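Local coordinates for chinitase A (Streptomyces coelicolor, PDB 3EBV), which probably hydrolyses internal beta-1,4 linkages of chitin as the family 18 glycoside hydrolase catalytic domain of a longer secreted endochitinase, at residues A[62-65]-A[66-70]. Numbering follows the deposited sequence. Where two conformers were deposited one is given.
Sequences DQFK and ADVRA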
loop_
_atom_site.group_PDB
_atom_site.type_symbol
_atom_site.label_atom_id
_atom_site.label_comp_id
_atom_site.label_asym_id
_atom_site.label_seq_id
_atom_site.Cartn_x
_atom_site.Cartn_y
_atom_site.Cartn_z
ATOM N N ASP A 62 -12.834 -0.036 -21.650
ATOM C CA ASP A 62 -12.515 -1.322 -22.252
ATOM C C ASP A 62 -11.010 -1.636 -22.267
ATOM O O ASP A 62 -10.603 -2.764 -21.995
ATOM C CB ASP A 62 -13.114 -1.420 -23.664
ATOM C CG ASP A 62 -14.612 -1.754 -23.653
ATOM O OD1 ASP A 62 -15.216 -1.995 -22.573
ATOM O OD2 ASP A 62 -15.188 -1.781 -24.761
ATOM N N GLN A 63 -10.196 -0.636 -22.612
ATOM C CA GLN A 63 -8.750 -0.828 -22.656
ATOM C C GLN A 63 -8.180 -1.032 -21.234
ATOM O O GLN A 63 -7.322 -1.886 -21.042
ATOM C CB GLN A 63 -8.044 0.324 -23.363
ATOM C CG GLN A 63 -6.585 0.048 -23.621
ATOM C CD GLN A 63 -6.359 -1.179 -24.512
ATOM O OE1 GLN A 63 -5.815 -2.208 -24.077
ATOM N NE2 GLN A 63 -6.775 -1.065 -25.778
ATOM N N PHE A 64 -8.692 -0.259 -20.290
ATOM C CA PHE A 64 -8.304 -0.417 -18.853
ATOM C C PHE A 64 -8.609 -1.849 -18.378
ATOM O O PHE A 64 -7.720 -2.566 -17.849
ATOM C CB PHE A 64 -9.051 0.620 -18.025
ATOM C CG PHE A 64 -8.867 0.462 -16.538
ATOM C CD1 PHE A 64 -7.673 0.892 -15.939
ATOM C CD2 PHE A 64 -9.853 -0.109 -15.754
ATOM C CE1 PHE A 64 -7.481 0.765 -14.554
ATOM C CE2 PHE A 64 -9.678 -0.260 -14.381
ATOM C CZ PHE A 64 -8.479 0.200 -13.776
ATOM N N LYS A 65 -9.837 -2.305 -18.626
ATOM C CA LYS A 65 -10.196 -3.672 -18.257
ATOM C C LYS A 65 -9.298 -4.715 -18.905
ATOM O O LYS A 65 -8.923 -5.705 -18.268
ATOM C CB LYS A 65 -11.677 -3.973 -18.553
ATOM C CG LYS A 65 -12.648 -3.229 -17.693
ATOM C CD LYS A 65 -14.066 -3.695 -18.014
ATOM C CE LYS A 65 -15.101 -2.918 -17.236
ATOM N NZ LYS A 65 -16.505 -3.279 -17.683
ATOM N N ALA A 66 -8.965 -4.504 -20.189
ATOM C CA ALA A 66 -8.093 -5.415 -20.909
ATOM C C ALA A 66 -6.667 -5.438 -20.345
ATOM O O ALA A 66 -6.038 -6.492 -20.232
ATOM C CB ALA A 66 -8.070 -5.050 -22.426
ATOM N N ASP A 67 -6.183 -4.239 -20.000
ATOM C CA ASP A 67 -4.863 -4.064 -19.412
ATOM C C ASP A 67 -4.792 -4.765 -18.038
ATOM O O ASP A 67 -3.800 -5.433 -17.745
ATOM C CB ASP A 67 -4.578 -2.582 -19.224
ATOM C CG ASP A 67 -4.261 -1.848 -20.546
ATOM O OD1 ASP A 67 -4.167 -2.515 -21.608
ATOM O OD2 ASP A 67 -4.099 -0.613 -20.485
ATOM N N VAL A 68 -5.849 -4.611 -17.233
ATOM C CA VAL A 68 -5.929 -5.339 -15.956
ATOM C C VAL A 68 -5.834 -6.864 -16.170
ATOM O O VAL A 68 -5.038 -7.543 -15.511
ATOM C CB VAL A 68 -7.162 -4.924 -15.155
ATOM C CG1 VAL A 68 -7.363 -5.850 -13.938
ATOM C CG2 VAL A 68 -7.061 -3.447 -14.707
ATOM N N ARG A 69 -6.618 -7.383 -17.117
ATOM C CA ARG A 69 -6.597 -8.817 -17.417
ATOM C C ARG A 69 -5.217 -9.273 -17.859
ATOM O O ARG A 69 -4.743 -10.342 -17.444
ATOM C CB ARG A 69 -7.634 -9.179 -18.499
ATOM C CG ARG A 69 -9.050 -8.903 -18.103
ATOM C CD ARG A 69 -10.063 -9.510 -19.117
ATOM N NE ARG A 69 -9.630 -9.383 -20.515
ATOM C CZ ARG A 69 -10.030 -8.439 -21.380
ATOM N NH1 ARG A 69 -9.540 -8.454 -22.618
ATOM N NH2 ARG A 69 -10.904 -7.492 -21.027
ATOM N N ALA A 70 -4.555 -8.472 -18.704
ATOM C CA ALA A 70 -3.212 -8.820 -19.152
ATOM C C ALA A 70 -2.186 -8.847 -18.006
ATOM O O ALA A 70 -1.305 -9.703 -17.982
ATOM C CB ALA A 70 -2.739 -7.878 -20.304
HETATM O O HOH W 1 -11.986 -5.274 -22.280
#
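Phe64 and Val68 face each other one turn apart on helix 61-73, an outer helix of the TIM barrel that family 18 chitinases share, lying in sequence between the parallel barrel strands 32-40 and 77-84. Successive i to i+4 backbone bonds hold this turn: Ala66 N to Asp62 O, Asp67 N to Gln63 O, Val68 N to Phe64 O at 2.8 Å, and Arg69 N to Lys65 O at 3.1 Å.

On the buried side, one methyl of Val68 does the touching. Val68 CG2 stands over one face of the Phe64 ring, 4.1 Å from its centroid and displaced toward the rim, a CH-pi contact; its closest ring atom is Phe64 CZ at 4.0 Å. Phe64 swings its ring into place with CG anti to the backbone N (chi1 173°), and Ile23 and Leu51 from loops and Tyr111 from helix 94-111 pack against it.

Asp67 folds its carboxylate back alongside the preceding turn, CG beside its own backbone N (chi1 -74°), and OD2 is hydrogen-bonded to the hydroxyl of Tyr59. With an alanine here, the Tyr59 hydroxyl would probably lose that mate and a gap would open beside Ile23 and Ser24.

The outer side is polar. In the conformer given here, one of two, Arg69, bent at chi3, brings its guanidinium back over Ala66, whose CA lies 3.4 Å above the plane and toward its rim. In that conformer a water at the edge of the group, in its plane, accepts from Arg69 NH2 at 2.8 Å; the same water donates to Asp62 O at 2.9 Å. Lys65 extends away to a salt bridge with Glu110. Asp62 O thus takes two donors, Ala66 N and the water, while apolar groups and a hydrogen-bonded carboxylate fill the inward side: an amphipathic turn joined by Lys65 to the neighbouring helix.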